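Local structure of glutamate--cysteine ligase GshA (Methylobacillus flagellatus KT, 3K1T) at residues L15-K20 with P395-R401; I228-L232 with K268-Y272; L261-R266 with E277-I281. The protein is probably a ligase of the glutamate-cysteine ligase (GshA) family, which would join glutamate to cysteine to make gamma-glutamylcysteine. All coordinates share one frame. Residue numbers count along the deposited sequence, not the author numbering.

Contact 1. Residues L15-K20 with P395-R401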
loop_
_atom_site.group_PDB
_atom_site.type_symbol
_atom_site.label_atom_id
_atom_site.label_comp_id
_atom_site.label_asym_id
_atom_site.label_seq_id
_atom_site.Cartn_x
_atom_site.Cartn_y
_atom_site.Cartn_z
ATOM N N LEU A 15 -5.699 -16.511 24.235
ATOM C CA LEU A 15 -5.310 -15.413 23.366
ATOM C C LEU A 15 -3.787 -15.393 23.229
ATOM O O LEU A 15 -3.237 -15.228 22.122
ATOM C CB LEU A 15 -5.822 -14.076 23.923
ATOM C CG LEU A 15 -5.306 -12.772 23.287
ATOM C CD1 LEU A 15 -5.859 -12.666 21.827
ATOM C CD2 LEU A 15 -5.654 -11.522 24.136
ATOM N N LEU A 16 -3.088 -15.520 24.357
ATOM C CA LEU A 16 -1.621 -15.460 24.307
ATOM C C LEU A 16 -1.054 -16.678 23.559
ATOM O O LEU A 16 -0.056 -16.555 22.866
ATOM C CB LEU A 16 -0.995 -15.257 25.723
ATOM C CG LEU A 16 -0.805 -13.755 26.112
ATOM C CD1 LEU A 16 -2.152 -13.007 26.197
ATOM C CD2 LEU A 16 -0.092 -13.557 27.442
ATOM N N THR A 17 -1.693 -17.839 23.675
ATOM C CA THR A 17 -1.287 -19.014 22.911
ATOM C C THR A 17 -1.443 -18.751 21.403
ATOM O O THR A 17 -0.566 -19.058 20.613
ATOM C CB THR A 17 -2.105 -20.259 23.303
ATOM O OG1 THR A 17 -1.888 -20.541 24.692
ATOM C CG2 THR A 17 -1.707 -21.494 22.432
ATOM N N LEU A 18 -2.593 -18.240 21.011
ATOM C CA LEU A 18 -2.795 -17.827 19.610
ATOM C C LEU A 18 -1.736 -16.855 19.134
ATOM O O LEU A 18 -1.142 -17.052 18.051
ATOM C CB LEU A 18 -4.177 -17.240 19.437
ATOM C CG LEU A 18 -4.494 -16.591 18.075
ATOM C CD1 LEU A 18 -4.399 -17.575 16.927
ATOM C CD2 LEU A 18 -5.888 -15.939 18.129
ATOM N N GLU A 19 -1.507 -15.786 19.904
ATOM C CA GLU A 19 -0.484 -14.805 19.545
ATOM C C GLU A 19 0.897 -15.452 19.372
ATOM O O GLU A 19 1.587 -15.156 18.394
ATOM C CB GLU A 19 -0.426 -13.670 20.567
ATOM C CG GLU A 19 -1.627 -12.752 20.494
ATOM C CD GLU A 19 -1.819 -11.843 21.719
ATOM O OE1 GLU A 19 -1.386 -12.219 22.826
ATOM O OE2 GLU A 19 -2.432 -10.743 21.549
ATOM N N LYS A 20 1.279 -16.329 20.300
ATOM C CA LYS A 20 2.547 -17.045 20.190
ATOM C C LYS A 20 2.619 -17.893 18.919
ATOM O O LYS A 20 3.644 -17.888 18.249
ATOM C CB LYS A 20 2.807 -17.940 21.415
ATOM C CG LYS A 20 3.078 -17.147 22.667
ATOM C CD LYS A 20 3.536 -18.019 23.847
ATOM C CE LYS A 20 2.402 -18.556 24.683
ATOM N NZ LYS A 20 3.030 -19.106 25.967
ATOM N N PRO A 395 3.967 -11.449 23.469
ATOM C CA PRO A 395 2.916 -11.866 22.551
ATOM C C PRO A 395 1.692 -10.935 22.540
ATOM O O PRO A 395 1.083 -10.770 21.485
ATOM C CB PRO A 395 2.540 -13.260 23.043
ATOM C CG PRO A 395 3.684 -13.726 23.909
ATOM C CD PRO A 395 4.431 -12.533 24.350
ATOM N N ASP A 396 1.354 -10.325 23.686
ATOM C CA ASP A 396 0.235 -9.371 23.748
ATOM C C ASP A 396 0.653 -7.895 23.767
ATOM O O ASP A 396 -0.155 -7.035 24.089
ATOM C CB ASP A 396 -0.695 -9.676 24.944
ATOM C CG ASP A 396 -2.115 -9.102 24.754
ATOM O OD1 ASP A 396 -2.643 -9.143 23.598
ATOM O OD2 ASP A 396 -2.705 -8.598 25.767
ATOM N N ALA A 397 1.877 -7.583 23.345
ATOM C CA ALA A 397 2.241 -6.208 23.070
ATOM C C ALA A 397 1.265 -5.663 22.000
ATOM O O ALA A 397 0.766 -6.421 21.155
ATOM C CB ALA A 397 3.696 -6.102 22.569
ATOM N N ALA A 398 1.033 -4.360 22.008
ATOM C CA ALA A 398 0.032 -3.764 21.115
ATOM C C ALA A 398 0.194 -4.126 19.627
ATOM O O ALA A 398 -0.783 -4.535 18.990
ATOM C CB ALA A 398 -0.047 -2.212 21.293
ATOM N N PRO A 399 1.410 -4.023 19.081
ATOM C CA PRO A 399 1.571 -4.392 17.666
ATOM C C PRO A 399 1.300 -5.869 17.388
ATOM O O PRO A 399 0.956 -6.227 16.256
ATOM C CB PRO A 399 3.027 -4.081 17.357
ATOM C CG PRO A 399 3.550 -3.289 18.538
ATOM C CD PRO A 399 2.644 -3.474 19.682
ATOM N N ASN A 400 1.454 -6.699 18.392
ATOM C CA ASN A 400 1.198 -8.134 18.264
ATOM C C ASN A 400 -0.283 -8.503 18.436
ATOM O O ASN A 400 -0.810 -9.350 17.682
ATOM C CB ASN A 400 2.135 -8.906 19.206
ATOM C CG ASN A 400 3.561 -8.837 18.774
ATOM O OD1 ASN A 400 3.854 -8.643 17.588
ATOM N ND2 ASN A 400 4.488 -9.030 19.717
ATOM N N ARG A 401 -0.972 -7.812 19.356
ATOM C CA ARG A 401 -2.408 -7.897 19.454
ATOM C C ARG A 401 -3.042 -7.494 18.118
ATOM O O ARG A 401 -3.946 -8.194 17.600
ATOM C CB ARG A 401 -2.914 -6.991 20.589
ATOM C CG ARG A 401 -4.474 -6.821 20.653
ATOM C CD ARG A 401 -5.147 -7.884 21.445
ATOM N NE ARG A 401 -4.847 -7.791 22.884
ATOM C CZ ARG A 401 -5.476 -7.048 23.780
ATOM N NH1 ARG A 401 -6.496 -6.281 23.434
ATOM N NH2 ARG A 401 -5.067 -7.061 25.050
#

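Contact 2. Residues I228-L232 with K268-Y272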
loop_
_atom_site.group_PDB
_atom_site.type_symbol
_atom_site.label_atom_id
_atom_site.label_comp_id
_atom_site.label_asym_id
_atom_site.label_seq_id
_atom_site.Cartn_x
_atom_site.Cartn_y
_atom_site.Cartn_z
ATOM N N ILE A 228 -3.137 -24.708 16.226
ATOM C CA ILE A 228 -3.983 -24.090 17.253
ATOM C C ILE A 228 -5.344 -24.819 17.276
ATOM O O ILE A 228 -5.771 -25.371 16.249
ATOM C CB ILE A 228 -4.138 -22.578 16.987
ATOM C CG1 ILE A 228 -4.682 -21.803 18.194
ATOM C CG2 ILE A 228 -5.120 -22.323 15.804
ATOM C CD1 ILE A 228 -3.666 -21.402 19.229
ATOM N N ASP A 229 -6.001 -24.852 18.449
ATOM C CA ASP A 229 -7.383 -25.321 18.575
ATOM C C ASP A 229 -8.267 -24.398 17.690
ATOM O O ASP A 229 -8.314 -23.216 17.949
ATOM C CB ASP A 229 -7.818 -25.212 20.063
ATOM C CG ASP A 229 -9.244 -25.682 20.320
ATOM O OD1 ASP A 229 -9.968 -25.994 19.359
ATOM O OD2 ASP A 229 -9.664 -25.743 21.508
ATOM N N PRO A 230 -8.942 -24.925 16.652
ATOM C CA PRO A 230 -9.766 -24.058 15.802
ATOM C C PRO A 230 -10.851 -23.298 16.538
ATOM O O PRO A 230 -11.282 -22.252 16.050
ATOM C CB PRO A 230 -10.382 -25.033 14.790
ATOM C CG PRO A 230 -10.290 -26.363 15.430
ATOM C CD PRO A 230 -9.033 -26.335 16.216
ATOM N N TRP A 231 -11.297 -23.826 17.689
ATOM C CA TRP A 231 -12.329 -23.179 18.504
ATOM C C TRP A 231 -11.882 -21.805 19.010
ATOM O O TRP A 231 -12.710 -20.921 19.209
ATOM C CB TRP A 231 -12.790 -24.082 19.665
ATOM C CG TRP A 231 -13.915 -23.470 20.472
ATOM C CD1 TRP A 231 -15.238 -23.460 20.137
ATOM C CD2 TRP A 231 -13.818 -22.776 21.718
ATOM N NE1 TRP A 231 -15.971 -22.823 21.089
ATOM C CE2 TRP A 231 -15.129 -22.370 22.072
ATOM C CE3 TRP A 231 -12.752 -22.431 22.561
ATOM C CZ2 TRP A 231 -15.406 -21.635 23.219
ATOM C CZ3 TRP A 231 -13.020 -21.691 23.705
ATOM C CH2 TRP A 231 -14.331 -21.320 24.043
ATOM N N LEU A 232 -10.570 -21.588 19.131
ATOM C CA LEU A 232 -10.070 -20.278 19.583
ATOM C C LEU A 232 -10.347 -19.153 18.560
ATOM O O LEU A 232 -10.288 -17.978 18.920
ATOM C CB LEU A 232 -8.584 -20.352 19.917
ATOM C CG LEU A 232 -8.234 -21.289 21.091
ATOM C CD1 LEU A 232 -6.677 -21.203 21.381
ATOM C CD2 LEU A 232 -9.092 -21.084 22.337
ATOM N N LYS A 268 -16.157 -26.603 25.983
ATOM C CA LYS A 268 -14.995 -25.744 25.760
ATOM C C LYS A 268 -14.710 -24.798 26.924
ATOM O O LYS A 268 -13.527 -24.587 27.274
ATOM C CB LYS A 268 -15.105 -25.002 24.407
ATOM C CG LYS A 268 -14.777 -25.870 23.203
ATOM C CD LYS A 268 -13.282 -26.133 23.107
ATOM C CE LYS A 268 -12.883 -27.164 22.096
ATOM N NZ LYS A 268 -11.429 -27.519 22.170
ATOM N N TYR A 269 -15.754 -24.262 27.556
ATOM C CA TYR A 269 -15.587 -23.366 28.701
ATOM C C TYR A 269 -14.931 -24.128 29.864
ATOM O O TYR A 269 -14.044 -23.588 30.535
ATOM C CB TYR A 269 -16.923 -22.712 29.094
ATOM C CG TYR A 269 -17.360 -21.515 28.231
ATOM C CD1 TYR A 269 -16.827 -21.276 26.976
ATOM C CD2 TYR A 269 -18.292 -20.621 28.696
ATOM C CE1 TYR A 269 -17.245 -20.185 26.210
ATOM C CE2 TYR A 269 -18.699 -19.542 27.956
ATOM C CZ TYR A 269 -18.156 -19.315 26.714
ATOM O OH TYR A 269 -18.569 -18.232 25.954
ATOM N N ALA A 270 -15.302 -25.398 30.036
ATOM C CA ALA A 270 -14.679 -26.254 31.064
ATOM C C ALA A 270 -13.198 -26.511 30.746
ATOM O O ALA A 270 -12.328 -26.356 31.622
ATOM C CB ALA A 270 -15.461 -27.578 31.233
ATOM N N GLU A 271 -12.915 -26.846 29.491
ATOM C CA GLU A 271 -11.556 -27.078 29.038
ATOM C C GLU A 271 -10.648 -25.874 29.377
ATOM O O GLU A 271 -9.513 -26.059 29.812
ATOM C CB GLU A 271 -11.528 -27.340 27.541
ATOM C CG GLU A 271 -10.117 -27.562 26.966
ATOM C CD GLU A 271 -10.093 -27.931 25.487
ATOM O OE1 GLU A 271 -11.167 -28.118 24.879
ATOM O OE2 GLU A 271 -8.972 -28.050 24.939
ATOM N N TYR A 272 -11.143 -24.664 29.155
ATOM C CA TYR A 272 -10.325 -23.472 29.292
ATOM C C TYR A 272 -10.531 -22.697 30.611
ATOM O O TYR A 272 -9.936 -21.656 30.795
ATOM C CB TYR A 272 -10.532 -22.584 28.059
ATOM C CG TYR A 272 -9.878 -23.167 26.823
ATOM C CD1 TYR A 272 -8.482 -23.202 26.694
ATOM C CD2 TYR A 272 -10.632 -23.697 25.795
ATOM C CE1 TYR A 272 -7.858 -23.729 25.560
ATOM C CE2 TYR A 272 -10.031 -24.190 24.639
ATOM C CZ TYR A 272 -8.639 -24.219 24.538
ATOM O OH TYR A 272 -8.068 -24.736 23.408
HETATM O O HOH W 1 -11.606 -27.906 18.970
HETATM O O HOH W 2 -8.672 -28.913 22.357
#

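Contact 3. Residues L261-R266 with E277-I281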
loop_
_atom_site.group_PDB
_atom_site.type_symbol
_atom_site.label_atom_id
_atom_site.label_comp_id
_atom_site.label_asym_id
_atom_site.label_seq_id
_atom_site.Cartn_x
_atom_site.Cartn_y
_atom_site.Cartn_z
ATOM N N LEU A 261 -26.232 -26.833 21.363
ATOM C CA LEU A 261 -25.171 -25.841 21.141
ATOM C C LEU A 261 -24.565 -25.354 22.471
ATOM O O LEU A 261 -23.335 -25.304 22.623
ATOM C CB LEU A 261 -25.716 -24.695 20.304
ATOM C CG LEU A 261 -24.773 -23.586 19.925
ATOM C CD1 LEU A 261 -23.512 -24.142 19.216
ATOM C CD2 LEU A 261 -25.539 -22.570 19.025
ATOM N N LEU A 262 -25.424 -25.010 23.425
ATOM C CA LEU A 262 -24.972 -24.639 24.773
ATOM C C LEU A 262 -24.091 -25.706 25.379
ATOM O O LEU A 262 -23.089 -25.388 26.013
ATOM C CB LEU A 262 -26.158 -24.347 25.691
ATOM C CG LEU A 262 -26.932 -23.056 25.389
ATOM C CD1 LEU A 262 -28.255 -23.048 26.188
ATOM C CD2 LEU A 262 -26.111 -21.773 25.690
ATOM N N ALA A 263 -24.461 -26.971 25.213
ATOM C CA ALA A 263 -23.656 -28.079 25.746
ATOM C C ALA A 263 -22.255 -28.125 25.115
ATOM O O ALA A 263 -21.268 -28.356 25.811
ATOM C CB ALA A 263 -24.381 -29.425 25.568
ATOM N N LYS A 264 -22.164 -27.911 23.800
ATOM C CA LYS A 264 -20.866 -27.847 23.138
ATOM C C LYS A 264 -19.996 -26.700 23.682
ATOM O O LYS A 264 -18.778 -26.871 23.875
ATOM C CB LYS A 264 -21.010 -27.673 21.622
ATOM C CG LYS A 264 -21.525 -28.905 20.875
ATOM C CD LYS A 264 -21.644 -28.682 19.363
ATOM C CE LYS A 264 -20.310 -28.638 18.680
ATOM N NZ LYS A 264 -20.413 -28.369 17.169
ATOM N N ILE A 265 -20.608 -25.535 23.894
ATOM C CA ILE A 265 -19.904 -24.366 24.424
ATOM C C ILE A 265 -19.438 -24.652 25.866
ATOM O O ILE A 265 -18.294 -24.384 26.226
ATOM C CB ILE A 265 -20.752 -23.075 24.375
ATOM C CG1 ILE A 265 -21.192 -22.725 22.948
ATOM C CG2 ILE A 265 -19.996 -21.889 24.970
ATOM C CD1 ILE A 265 -22.403 -21.765 22.922
ATOM N N ARG A 266 -20.310 -25.236 26.675
ATOM C CA ARG A 266 -19.947 -25.624 28.023
ATOM C C ARG A 266 -18.707 -26.513 28.073
ATOM O O ARG A 266 -17.872 -26.306 28.959
ATOM C CB ARG A 266 -21.105 -26.349 28.739
ATOM C CG ARG A 266 -22.150 -25.438 29.267
ATOM C CD ARG A 266 -22.989 -26.145 30.373
ATOM N NE ARG A 266 -23.733 -27.281 29.838
ATOM C CZ ARG A 266 -24.909 -27.212 29.196
ATOM N NH1 ARG A 266 -25.552 -26.057 29.004
ATOM N NH2 ARG A 266 -25.466 -28.340 28.781
ATOM N N GLU A 277 -21.230 -17.370 31.677
ATOM C CA GLU A 277 -22.335 -18.185 31.155
ATOM C C GLU A 277 -22.271 -18.289 29.628
ATOM O O GLU A 277 -22.122 -17.271 28.958
ATOM C CB GLU A 277 -23.676 -17.542 31.495
ATOM C CG GLU A 277 -23.974 -17.304 32.973
ATOM C CD GLU A 277 -25.418 -16.875 33.166
ATOM O OE1 GLU A 277 -26.314 -17.715 32.941
ATOM O OE2 GLU A 277 -25.658 -15.696 33.501
ATOM N N PRO A 278 -22.388 -19.506 29.069
ATOM C CA PRO A 278 -22.545 -19.610 27.618
ATOM C C PRO A 278 -23.806 -18.881 27.160
ATOM O O PRO A 278 -24.791 -18.851 27.892
ATOM C CB PRO A 278 -22.691 -21.112 27.369
ATOM C CG PRO A 278 -22.109 -21.779 28.574
ATOM C CD PRO A 278 -22.289 -20.827 29.714
ATOM N N PHE A 279 -23.751 -18.284 25.968
ATOM C CA PHE A 279 -24.919 -17.673 25.360
ATOM C C PHE A 279 -24.939 -17.973 23.897
ATOM O O PHE A 279 -23.900 -18.250 23.299
ATOM C CB PHE A 279 -25.065 -16.155 25.674
ATOM C CG PHE A 279 -24.132 -15.230 24.925
ATOM C CD1 PHE A 279 -22.794 -15.074 25.329
ATOM C CD2 PHE A 279 -24.602 -14.474 23.843
ATOM C CE1 PHE A 279 -21.921 -14.151 24.650
ATOM C CE2 PHE A 279 -23.768 -13.547 23.178
ATOM C CZ PHE A 279 -22.408 -13.402 23.570
ATOM N N VAL A 280 -26.148 -17.943 23.338
ATOM C CA VAL A 280 -26.382 -18.227 21.931
ATOM C C VAL A 280 -27.122 -17.076 21.297
ATOM O O VAL A 280 -28.021 -16.505 21.913
ATOM C CB VAL A 280 -27.143 -19.552 21.748
ATOM C CG1 VAL A 280 -27.763 -19.664 20.324
ATOM C CG2 VAL A 280 -26.168 -20.733 22.077
ATOM N N ILE A 281 -26.695 -16.706 20.078
ATOM C CA ILE A 281 -27.367 -15.688 19.308
ATOM C C ILE A 281 -28.278 -16.455 18.338
ATOM O O ILE A 281 -27.818 -17.309 17.590
ATOM C CB ILE A 281 -26.393 -14.809 18.514
ATOM C CG1 ILE A 281 -25.331 -14.185 19.434
ATOM C CG2 ILE A 281 -27.142 -13.673 17.736
ATOM C CD1 ILE A 281 -24.181 -13.491 18.642
#

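Contact 1. Residues L15-K20 with P395-R401
Apolar contact comes first. Pro395 lies against helix 13-23 where Glu19 faces it, the two CA atoms 5.4 Å apart; its CG meets Lys20 CG at 3.7 Å, and Leu16 CD1 touches Asp396 CB at 3.8 Å.

Next is a two-pronged salt bridge within 395-401: Arg401 NE donates to Asp396 OD1 at 2.7 Å and Arg401 NH2 to Asp396 OD2 at 2.9 Å. It ties the loop to the first turn of helix 398-421, which has Ala397 as its N-cap residue. Leu15 CD2 sits 3.9 Å from Asp396 OD1 and 4.0 Å from Arg401 NE, so a methyl group borders the ion pair. Tyr405 further along that helix accepts a hydrogen bond from Arg401 NH1.

Buried Glu19 brings the odd feature. Its OE2 is 2.6 Å from Asp396 OD1 and 4.0 Å from Arg401 NE, near the guanidinium plane but too far for a salt bridge. Two acid oxygens this close suggest that one of the two groups probably holds a proton, which would let them lie side by side rather than repel.

Contact 2. Residues I228-L232 with K268-Y272
A salt-bridge network beside an aromatic cluster joins the loop between helix 210-226 and strand 237-241 to the C-terminal part of helix 251-272. Asp229 starts an Asx turn, its OD1 accepting from Trp231 N at 3.0 Å, just as the chain enters a 3-10 turn. Its other oxygen, OD2, faces the helix and accepts from Lys268 NZ at 2.6 Å and from Tyr272 OH at 2.7 Å.

Trp231 buries more area here than any other residue. Lys268 CB sits over its six-membered ring, 3.5 Å from the centroid, a CH-pi contact. The Tyr272 ring is nearly parallel to that six-membered ring but slid aside, with centroids 5.8 Å apart, while Trp231 CZ2 touches Tyr269 CE1 at 3.8 Å. The indole NE1 hydrogen-bonds to Glu329 of strand 324-329, so Trp231 bridges helix and sheet. Leu232 CD2 packs over the Tyr272 ring.

Within the helix, Lys268 NZ also pairs with Glu271 OE1 at 2.8 Å, and water 2 donates to Glu271 OE2 at 2.7 Å.

Contact 3. Residues L261-R266 with E277-I281
Pro278 has more surface buried here than any other residue, and it pushes its ring against one side of helix 251-272. Its CB lies 3.7 Å from Ile265 CG2 and 3.9 Å from Leu262 CD2, while its CG meets the aliphatic part of Arg266, at CG, also at 3.7 Å. Three helix residues therefore line the side of the proline that faces them, and the CA atoms of Leu262 and Pro278 come within 6.3 Å.

Two residues on, Val280 again points at the helix, whereas Phe279 between them points away: the alternation of an extended chain. Here helix 251-272 packs on one face of the four-stranded antiparallel sheet in which 280-285 lies between 324-329 and 291-296. Val280 CG2 reaches Leu261 CD2 at 3.6 Å, Leu262 CD2 at 3.8 Å and Ile265 CD1 at 4.0 Å.

Leu262 CD2 touches both Pro278 and Val280, as Ile265 does through CG2 and CD1. No hydrogen bond crosses between the segments; backbone hydrogen bonds pair Val280 with Val296 and Ile281 with Gln328 within the sheet.

Along the chain, 15-20 comes first and 395-401 last, so contact 1 joins the first helix, 13-23, to the start of the last, 398-421, and in sequence spans the other two. Contacts 2 and 3 alternate in sequence, in the order 228-232, 261-266, 268-272, 277-281, and share helix 251-272. Their centres lie about 13 Å apart, and Tyr269 CE2 touches Pro278 N at 3.9 Å. Contact 1 is about 17 Å from contact 2 between centres, yet Ile228 CD1 reaches Leu18 CA at 3.7 Å; contacts 1 and 3 do not touch, about 15 Å separating their nearest atoms. The result is a continuous run from the first and last helices, through the 228-232 loop, to the four-stranded sheet.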